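Local coordinates for protein alkylpurine DNA glycosylase AlkC (PDB 5VHV) that probably excises alkylated purine bases from DNA as a glycosylase of base excision repair, without flipping the damaged nucleotide out of the helix, at residues A[176-181]-A[195-200]; A[207-212]-A[242-247]; A[213-218]-A[224-229]. All coordinates share one frame; numbering follows the deposited sequence.

All three contacts lie in the helical part of the chain. Its pairs of helices match the HEAT-like repeats known for this glycosylase family. Contact 1 comes first and joins helix 175-181 to helix 187-201. Contact 2 joins helix 205-213 to helix 239-244. Contact 3 packs loop 213-218 on helix 220-229 and falls between the two segments of contact 2. The centres of contacts 2 and 3 are about 7 Å apart, of 1 and 3 about 11 Å, and of 1 and 2 about 14 Å. Leu197 packs on Leu211 and Trp215, and Ile212 on Ala226, so the contacts share apolar packing. This probably keeps helices 187-201 and 220-229, which both touch DNA, in place against each other.

Contact 1: residues A[176-181]-A[195-200]; sequences SILDHL and NHLNDI
Leu178 lays both its methyl groups over one face of the His196 ring. CD2 stands 4.0 Å from the centroid of the His196 ring, 20° off its normal, a CH-pi contact. CD1 covers the other half of the same face, 3.8 Å from CD2 of His196. The two side chains thus meet at a slant, methyl fork against flat face. His196 holds its CG anti to the backbone N (chi1 -171°), which swings the ring out toward helix 175-181. CG1 of Ile200 from the next helical turn sits at the ring's edge, in plane. Leu197 and Leu178 run past each other in opposite directions, with CD1 of Leu178 3.9 Å from CD2 of Leu197. Ile200 adds its CD1, 4.1 Å from the same methyl of Leu178. The helix segments run closer to antiparallel than parallel, at 138°, and their axes stay 11.6 Å apart. One leucine therefore bridges most of the gap. His196 ND1 is hydrogen-bonded to the carbonyl oxygen of Ser151, which fixes the turn of the ring. An alanine in place of His196 would probably leave Ser151 O without this partner and the methyls of Leu178 without a face to rest on. No hydrogen bond crosses between the segments, and the contact rests on apolar fit and the CH-pi contact. With ND1 of His196 satisfied by Ser151, the ring can offer its face to a leucine.

Contact 2: residues A[207-212]-A[242-247]; sequences WVLSLI and LTLMGA
Leu209, Ile212 and Leu244 make this contact with no ring between them. The one aromatic group, Trp207, points to another side of helix 205-213, where CG2 of Val208 lies at its edge, in plane. Leu244 carries most of the contact. Its CD1 comes to 3.9 Å from CG2 of Ile212, the two side chains meeting at an angle. Ile212 offers that methyl because CG2 stands anti to the backbone N. More loosely, the same CD1 of Leu244 is 4.4 Å from CD2 of Leu209, about one turn before Ile212 on helix 205-213. The other methyl of Leu244, CD2, lies 4.0 Å from the carbonyl O of Ile212. Just past Leu244, Gly246 ends the helix in a Schellman motif. Its phi is positive, and Ala247 N bonds to Leu242 O at 2.9 Å. The contact sits between several short helices. Ile212 also rests on Ala226 and Ala229 of helix 220-229. Leu209 touches Leu233 of helix 231-235, and Leu244 touches Leu230. Beyond the turn, Ala247 packs on Asn348, between the strands 339-347 and 350-359, as the chain heads for the C-terminal sheet.

Contact 3: residues A[213-218]-A[224-229]; sequences EGWNLE and WIARHA
Trp215 reaches from the loop after helix 205-213 to the side of helix 220-229, and it touches Ile225 and Ala226 there. Its CB starts beside the loop's own Leu217, 3.9 Å from CD2 of Leu217. CG follows, set anti to the carbonyl carbon (chi1 -79°). The ring then turns so that CD1 nearly eclipses CA (chi2 6°). This sends the six-membered ring away from its own backbone and toward the helix. CE3 lies beside CD2 of Leu217, and CZ3 comes 4.4 Å from CB of Ala226. At the far edge, CZ3 and CH2 both border one methyl, CG2 of Ile225, each 3.8 Å from it. The methyl lies at the edge of the indole, near its plane, and the two side chains cross at about a right angle. The backbone N of Ala226 comes to the same edge. CH2 also packs on CD1 of Leu197, which brings in helix 187-201.

Leu217 makes the second approach. Its CD2 lies 3.9 Å from CB of Ala226. The small alanine thus receives both the leucine methyl and the indole edge. Between the two, Asn216 forms an Asx turn. Its OD1 accepts from the backbone N of Glu218 at 3.0 Å, with the donor well above the carbonyl plane (58° out of it).

On helix 220-229, His228 packs on a DNA phosphate.

No hydrogen bond joins the two segments. Between them the loop is held to the helix mainly by apolar contact, through an indole edge and a leucine methyl, while the Asx turn gives the loop a polar tie of its own.

Contact 1: residues A[176-181]-A[195-200]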
loop_
_atom_site.group_PDB
_atom_site.type_symbol
_atom_site.label_atom_id
_atom_site.label_comp_id
_atom_site.label_asym_id
_atom_site.label_seq_id
_atom_site.Cartn_x
_atom_site.Cartn_y
_atom_site.Cartn_z
ATOM N N SER A 176 14.221 0.610 -14.391
ATOM C CA SER A 176 15.518 1.071 -13.910
ATOM C C SER A 176 15.383 1.810 -12.581
ATOM O O SER A 176 16.313 1.794 -11.765
ATOM C CB SER A 176 16.206 1.951 -14.961
ATOM O OG SER A 176 15.575 3.195 -15.128
ATOM N N ILE A 177 14.240 2.445 -12.334
ATOM C CA ILE A 177 13.999 3.026 -11.016
ATOM C C ILE A 177 14.053 1.941 -9.961
ATOM O O ILE A 177 14.768 2.060 -8.958
ATOM C CB ILE A 177 12.655 3.771 -10.980
ATOM C CG1 ILE A 177 12.765 5.046 -11.812
ATOM C CG2 ILE A 177 12.243 4.079 -9.522
ATOM C CD1 ILE A 177 11.470 5.756 -12.027
ATOM N N LEU A 178 13.304 0.853 -10.177
ATOM C CA LEU A 178 13.255 -0.178 -9.160
ATOM C C LEU A 178 14.609 -0.871 -9.028
ATOM O O LEU A 178 15.017 -1.239 -7.914
ATOM C CB LEU A 178 12.145 -1.176 -9.478
ATOM C CG LEU A 178 10.745 -0.571 -9.637
ATOM C CD1 LEU A 178 9.749 -1.656 -10.015
ATOM C CD2 LEU A 178 10.310 0.168 -8.400
ATOM N N ASP A 179 15.336 -1.025 -10.138
ATOM C CA ASP A 179 16.645 -1.666 -10.070
ATOM C C ASP A 179 17.616 -0.849 -9.231
ATOM O O ASP A 179 18.423 -1.420 -8.482
ATOM C CB ASP A 179 17.205 -1.881 -11.484
ATOM C CG ASP A 179 18.538 -2.625 -11.482
ATOM O OD1 ASP A 179 18.585 -3.762 -10.965
ATOM O OD2 ASP A 179 19.520 -2.058 -12.008
ATOM N N HIS A 180 17.573 0.486 -9.360
ATOM C CA HIS A 180 18.457 1.336 -8.574
ATOM C C HIS A 180 18.180 1.197 -7.084
ATOM O O HIS A 180 19.068 1.456 -6.267
ATOM C CB HIS A 180 18.307 2.810 -8.939
ATOM C CG HIS A 180 18.831 3.178 -10.292
ATOM N ND1 HIS A 180 18.248 4.159 -11.068
ATOM C CD2 HIS A 180 19.899 2.730 -10.992
ATOM C CE1 HIS A 180 18.923 4.285 -12.197
ATOM N NE2 HIS A 180 19.931 3.430 -12.175
ATOM N N LEU A 181 16.952 0.825 -6.712
ATOM C CA LEU A 181 16.518 0.868 -5.321
ATOM C C LEU A 181 16.427 -0.515 -4.668
ATOM O O LEU A 181 16.022 -0.605 -3.501
ATOM C CB LEU A 181 15.161 1.589 -5.244
ATOM C CG LEU A 181 15.126 3.028 -5.779
ATOM C CD1 LEU A 181 13.690 3.615 -5.748
ATOM C CD2 LEU A 181 16.056 3.940 -4.998
ATOM N N ASN A 195 6.119 -2.782 -2.683
ATOM C CA ASN A 195 4.710 -2.572 -3.006
ATOM C C ASN A 195 4.500 -2.292 -4.494
ATOM O O ASN A 195 3.497 -2.725 -5.076
ATOM C CB ASN A 195 4.136 -1.455 -2.137
ATOM C CG ASN A 195 3.977 -1.895 -0.677
ATOM O OD1 ASN A 195 3.825 -3.102 -0.367
ATOM N ND2 ASN A 195 4.031 -0.940 0.225
ATOM N N HIS A 196 5.408 -1.542 -5.117
ATOM C CA HIS A 196 5.352 -1.342 -6.566
ATOM C C HIS A 196 5.464 -2.684 -7.293
ATOM O O HIS A 196 4.663 -2.996 -8.179
ATOM C CB HIS A 196 6.462 -0.361 -6.961
ATOM C CG HIS A 196 6.425 0.118 -8.380
ATOM N ND1 HIS A 196 6.731 1.420 -8.718
ATOM C CD2 HIS A 196 6.193 -0.524 -9.549
ATOM C CE1 HIS A 196 6.686 1.558 -10.031
ATOM N NE2 HIS A 196 6.341 0.399 -10.558
ATOM N N LEU A 197 6.411 -3.526 -6.885
ATOM C CA LEU A 197 6.536 -4.838 -7.513
ATOM C C LEU A 197 5.291 -5.703 -7.291
ATOM O O LEU A 197 4.830 -6.372 -8.216
ATOM C CB LEU A 197 7.788 -5.540 -6.989
ATOM C CG LEU A 197 9.101 -4.973 -7.543
ATOM C CD1 LEU A 197 10.265 -5.465 -6.694
ATOM C CD2 LEU A 197 9.307 -5.358 -8.984
ATOM N N ASN A 198 4.737 -5.713 -6.077
ATOM C CA ASN A 198 3.493 -6.443 -5.844
ATOM C C ASN A 198 2.375 -5.941 -6.762
ATOM O O ASN A 198 1.627 -6.745 -7.330
ATOM C CB ASN A 198 3.110 -6.339 -4.360
ATOM C CG ASN A 198 1.847 -7.082 -4.029
ATOM O OD1 ASN A 198 1.746 -8.289 -4.248
ATOM N ND2 ASN A 198 0.885 -6.376 -3.468
ATOM N N ASP A 199 2.250 -4.623 -6.943
ATOM C CA ASP A 199 1.317 -4.101 -7.953
ATOM C C ASP A 199 1.529 -4.772 -9.314
ATOM O O ASP A 199 0.574 -5.127 -10.008
ATOM C CB ASP A 199 1.487 -2.587 -8.162
ATOM C CG ASP A 199 0.974 -1.717 -7.024
ATOM O OD1 ASP A 199 0.431 -2.178 -5.999
ATOM O OD2 ASP A 199 1.124 -0.491 -7.211
ATOM N N ILE A 200 2.784 -4.862 -9.752
ATOM C CA ILE A 200 3.065 -5.419 -11.073
ATOM C C ILE A 200 2.615 -6.863 -11.137
ATOM O O ILE A 200 2.156 -7.326 -12.191
ATOM C CB ILE A 200 4.560 -5.292 -11.422
ATOM C CG1 ILE A 200 4.981 -3.815 -11.425
ATOM C CG2 ILE A 200 4.867 -5.922 -12.781
ATOM C CD1 ILE A 200 6.478 -3.621 -11.595
#

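Contact 2: residues A[207-212]-A[242-247]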
loop_
_atom_site.group_PDB
_atom_site.type_symbol
_atom_site.label_atom_id
_atom_site.label_comp_id
_atom_site.label_asym_id
_atom_site.label_seq_id
_atom_site.Cartn_x
_atom_site.Cartn_y
_atom_site.Cartn_z
ATOM N N TRP A 207 6.908 -11.430 -15.258
ATOM C CA TRP A 207 7.951 -10.417 -15.372
ATOM C C TRP A 207 8.621 -10.172 -14.027
ATOM O O TRP A 207 9.853 -10.072 -13.947
ATOM C CB TRP A 207 7.367 -9.117 -15.925
ATOM C CG TRP A 207 8.404 -8.086 -16.205
ATOM C CD1 TRP A 207 9.029 -7.856 -17.405
ATOM C CD2 TRP A 207 8.940 -7.129 -15.285
ATOM N NE1 TRP A 207 9.918 -6.821 -17.279
ATOM C CE2 TRP A 207 9.891 -6.361 -15.989
ATOM C CE3 TRP A 207 8.718 -6.853 -13.936
ATOM C CZ2 TRP A 207 10.621 -5.340 -15.383
ATOM C CZ3 TRP A 207 9.443 -5.838 -13.335
ATOM C CH2 TRP A 207 10.384 -5.091 -14.065
ATOM N N VAL A 208 7.828 -10.074 -12.958
ATOM C CA VAL A 208 8.390 -9.901 -11.621
ATOM C C VAL A 208 9.181 -11.138 -11.209
ATOM O O VAL A 208 10.259 -11.029 -10.617
ATOM C CB VAL A 208 7.268 -9.597 -10.612
ATOM C CG1 VAL A 208 7.808 -9.579 -9.186
ATOM C CG2 VAL A 208 6.554 -8.288 -10.946
ATOM N N LEU A 209 8.654 -12.331 -11.494
ATOM C CA LEU A 209 9.347 -13.557 -11.115
ATOM C C LEU A 209 10.690 -13.657 -11.821
ATOM O O LEU A 209 11.714 -13.954 -11.197
ATOM C CB LEU A 209 8.480 -14.777 -11.433
ATOM C CG LEU A 209 7.231 -14.901 -10.553
ATOM C CD1 LEU A 209 6.204 -15.834 -11.231
ATOM C CD2 LEU A 209 7.591 -15.413 -9.164
ATOM N N SER A 210 10.708 -13.389 -13.125
ATOM C CA SER A 210 11.966 -13.405 -13.853
ATOM C C SER A 210 12.936 -12.371 -13.295
ATOM O O SER A 210 14.135 -12.650 -13.143
ATOM C CB SER A 210 11.709 -13.168 -15.340
ATOM O OG SER A 210 11.050 -14.282 -15.916
ATOM N N LEU A 211 12.440 -11.164 -13.002
ATOM C CA LEU A 211 13.289 -10.120 -12.440
ATOM C C LEU A 211 13.952 -10.591 -11.156
ATOM O O LEU A 211 15.179 -10.530 -11.016
ATOM C CB LEU A 211 12.458 -8.862 -12.166
ATOM C CG LEU A 211 13.228 -7.626 -11.683
ATOM C CD1 LEU A 211 14.015 -7.000 -12.845
ATOM C CD2 LEU A 211 12.293 -6.594 -11.039
ATOM N N ILE A 212 13.151 -11.073 -10.203
ATOM C CA ILE A 212 13.698 -11.415 -8.899
ATOM C C ILE A 212 14.549 -12.681 -8.981
ATOM O O ILE A 212 15.498 -12.861 -8.203
ATOM C CB ILE A 212 12.545 -11.502 -7.879
ATOM C CG1 ILE A 212 11.862 -10.139 -7.752
ATOM C CG2 ILE A 212 13.060 -11.942 -6.529
ATOM C CD1 ILE A 212 10.647 -10.140 -6.805
ATOM N N LEU A 242 7.334 -19.329 -4.396
ATOM C CA LEU A 242 7.703 -20.107 -3.221
ATOM C C LEU A 242 9.153 -20.579 -3.301
ATOM O O LEU A 242 9.862 -20.615 -2.287
ATOM C CB LEU A 242 6.753 -21.297 -3.070
ATOM C CG LEU A 242 5.373 -20.888 -2.524
ATOM C CD1 LEU A 242 4.307 -21.947 -2.849
ATOM C CD2 LEU A 242 5.467 -20.661 -1.034
ATOM N N THR A 243 9.610 -20.944 -4.498
ATOM C CA THR A 243 10.982 -21.412 -4.653
ATOM C C THR A 243 11.970 -20.304 -4.309
ATOM O O THR A 243 13.011 -20.553 -3.686
ATOM C CB THR A 243 11.204 -21.922 -6.082
ATOM O OG1 THR A 243 10.373 -23.067 -6.336
ATOM C CG2 THR A 243 12.673 -22.341 -6.310
ATOM N N LEU A 244 11.666 -19.069 -4.703
ATOM C CA LEU A 244 12.532 -17.959 -4.319
ATOM C C LEU A 244 12.599 -17.808 -2.805
ATOM O O LEU A 244 13.611 -17.350 -2.279
ATOM C CB LEU A 244 12.043 -16.652 -4.976
ATOM C CG LEU A 244 12.396 -16.538 -6.455
ATOM C CD1 LEU A 244 11.524 -15.491 -7.108
ATOM C CD2 LEU A 244 13.867 -16.201 -6.642
ATOM N N MET A 245 11.545 -18.202 -2.089
ATOM C CA MET A 245 11.538 -18.150 -0.634
ATOM C C MET A 245 12.101 -19.409 0.015
ATOM O O MET A 245 12.097 -19.507 1.247
ATOM C CB MET A 245 10.107 -17.906 -0.132
ATOM C CG MET A 245 9.496 -16.623 -0.668
ATOM S SD MET A 245 10.373 -15.184 -0.045
ATOM C CE MET A 245 11.418 -14.737 -1.416
ATOM N N GLY A 246 12.603 -20.356 -0.769
ATOM C CA GLY A 246 13.131 -21.592 -0.227
ATOM C C GLY A 246 12.098 -22.612 0.181
ATOM O O GLY A 246 12.458 -23.616 0.821
ATOM N N ALA A 247 10.835 -22.407 -0.205
ATOM C CA ALA A 247 9.712 -23.253 0.184
ATOM C C ALA A 247 8.932 -23.751 -1.034
ATOM O O ALA A 247 7.708 -23.915 -0.986
ATOM C CB ALA A 247 8.793 -22.491 1.139
#

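Contact 3: residues A[213-218]-A[224-229]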
loop_
_atom_site.group_PDB
_atom_site.type_symbol
_atom_site.label_atom_id
_atom_site.label_comp_id
_atom_site.label_asym_id
_atom_site.label_seq_id
_atom_site.Cartn_x
_atom_site.Cartn_y
_atom_site.Cartn_z
ATOM N N GLU A 213 14.290 -13.544 -9.960
ATOM C CA GLU A 213 15.187 -14.669 -10.174
ATOM C C GLU A 213 16.587 -14.218 -10.599
ATOM O O GLU A 213 17.527 -15.015 -10.536
ATOM C CB GLU A 213 14.573 -15.621 -11.206
ATOM C CG GLU A 213 13.422 -16.438 -10.605
ATOM C CD GLU A 213 12.582 -17.168 -11.625
ATOM O OE1 GLU A 213 12.834 -17.025 -12.841
ATOM O OE2 GLU A 213 11.649 -17.881 -11.195
ATOM N N GLY A 214 16.748 -12.967 -11.029
ATOM C CA GLY A 214 18.052 -12.419 -11.342
ATOM C C GLY A 214 18.703 -11.668 -10.199
ATOM O O GLY A 214 19.833 -11.187 -10.335
ATOM N N TRP A 215 18.029 -11.577 -9.062
ATOM C CA TRP A 215 18.500 -10.796 -7.930
ATOM C C TRP A 215 19.393 -11.630 -7.025
ATOM O O TRP A 215 19.326 -12.861 -6.995
ATOM C CB TRP A 215 17.322 -10.277 -7.109
ATOM C CG TRP A 215 16.644 -9.108 -7.653
ATOM C CD1 TRP A 215 16.865 -8.488 -8.850
ATOM C CD2 TRP A 215 15.600 -8.390 -7.006
ATOM N NE1 TRP A 215 16.014 -7.409 -8.980
ATOM C CE2 TRP A 215 15.225 -7.334 -7.859
ATOM C CE3 TRP A 215 14.953 -8.530 -5.773
ATOM C CZ2 TRP A 215 14.228 -6.425 -7.520
ATOM C CZ3 TRP A 215 13.955 -7.637 -5.441
ATOM C CH2 TRP A 215 13.600 -6.595 -6.312
ATOM N N ASN A 216 20.231 -10.934 -6.266
ATOM C CA ASN A 216 21.067 -11.573 -5.258
ATOM C C ASN A 216 20.341 -11.495 -3.924
ATOM O O ASN A 216 20.335 -10.451 -3.259
ATOM C CB ASN A 216 22.429 -10.905 -5.173
ATOM C CG ASN A 216 23.195 -11.344 -3.947
ATOM O OD1 ASN A 216 23.036 -12.467 -3.484
ATOM N ND2 ASN A 216 24.005 -10.449 -3.398
ATOM N N LEU A 217 19.728 -12.603 -3.524
ATOM C CA LEU A 217 18.936 -12.597 -2.309
ATOM C C LEU A 217 19.774 -12.862 -1.067
ATOM O O LEU A 217 19.215 -12.956 0.030
ATOM C CB LEU A 217 17.795 -13.606 -2.425
ATOM C CG LEU A 217 16.835 -13.367 -3.596
ATOM C CD1 LEU A 217 15.634 -14.297 -3.496
ATOM C CD2 LEU A 217 16.374 -11.906 -3.716
ATOM N N GLU A 218 21.101 -12.964 -1.207
ATOM C CA GLU A 218 21.971 -12.978 -0.037
ATOM C C GLU A 218 22.088 -11.593 0.586
ATOM O O GLU A 218 22.472 -11.480 1.752
ATOM C CB GLU A 218 23.356 -13.513 -0.414
ATOM C CG GLU A 218 23.323 -14.898 -1.043
ATOM C CD GLU A 218 22.881 -15.969 -0.066
ATOM O OE1 GLU A 218 23.084 -15.781 1.154
ATOM O OE2 GLU A 218 22.331 -16.997 -0.515
ATOM N N TRP A 224 14.408 -9.042 1.648
ATOM C CA TRP A 224 13.186 -8.540 2.267
ATOM C C TRP A 224 12.246 -7.968 1.215
ATOM O O TRP A 224 11.033 -8.253 1.220
ATOM C CB TRP A 224 13.522 -7.475 3.315
ATOM C CG TRP A 224 12.320 -6.987 4.085
ATOM C CD1 TRP A 224 11.895 -7.426 5.315
ATOM C CD2 TRP A 224 11.388 -5.961 3.685
ATOM N NE1 TRP A 224 10.760 -6.741 5.697
ATOM C CE2 TRP A 224 10.427 -5.842 4.713
ATOM C CE3 TRP A 224 11.277 -5.134 2.564
ATOM C CZ2 TRP A 224 9.374 -4.915 4.651
ATOM C CZ3 TRP A 224 10.210 -4.229 2.490
ATOM C CH2 TRP A 224 9.280 -4.129 3.528
ATOM N N ILE A 225 12.793 -7.186 0.281
ATOM C CA ILE A 225 11.972 -6.663 -0.809
ATOM C C ILE A 225 11.333 -7.810 -1.577
ATOM O O ILE A 225 10.142 -7.768 -1.912
ATOM C CB ILE A 225 12.812 -5.765 -1.740
ATOM C CG1 ILE A 225 13.223 -4.470 -1.013
ATOM C CG2 ILE A 225 12.038 -5.428 -2.998
ATOM C CD1 ILE A 225 14.126 -3.557 -1.833
ATOM N N ALA A 226 12.115 -8.853 -1.872
ATOM C CA ALA A 226 11.587 -9.977 -2.633
ATOM C C ALA A 226 10.410 -10.626 -1.920
ATOM O O ALA A 226 9.380 -10.916 -2.542
ATOM C CB ALA A 226 12.685 -11.004 -2.888
ATOM N N ARG A 227 10.541 -10.874 -0.614
ATOM C CA ARG A 227 9.463 -11.550 0.100
ATOM C C ARG A 227 8.179 -10.725 0.077
ATOM O O ARG A 227 7.084 -11.278 -0.057
ATOM C CB ARG A 227 9.857 -11.858 1.547
ATOM C CG ARG A 227 8.699 -12.555 2.303
ATOM C CD ARG A 227 9.095 -13.203 3.624
ATOM N NE ARG A 227 10.130 -14.230 3.487
ATOM C CZ ARG A 227 9.913 -15.536 3.316
ATOM N NH1 ARG A 227 8.687 -16.038 3.234
ATOM N NH2 ARG A 227 10.947 -16.354 3.222
ATOM N N HIS A 228 8.285 -9.405 0.225
ATOM C CA HIS A 228 7.083 -8.585 0.266
ATOM C C HIS A 228 6.561 -8.245 -1.125
ATOM O O HIS A 228 5.355 -8.080 -1.292
ATOM C CB HIS A 228 7.371 -7.357 1.122
ATOM C CG HIS A 228 7.581 -7.729 2.551
ATOM N ND1 HIS A 228 6.547 -7.787 3.461
ATOM C CD2 HIS A 228 8.684 -8.169 3.203
ATOM C CE1 HIS A 228 7.016 -8.193 4.629
ATOM N NE2 HIS A 228 8.307 -8.439 4.497
ATOM N N ALA A 229 7.441 -8.202 -2.124
ATOM C CA ALA A 229 7.026 -8.037 -3.511
ATOM C C ALA A 229 6.190 -9.220 -3.968
ATOM O O ALA A 229 5.232 -9.063 -4.728
ATOM C CB ALA A 229 8.263 -7.917 -4.405
#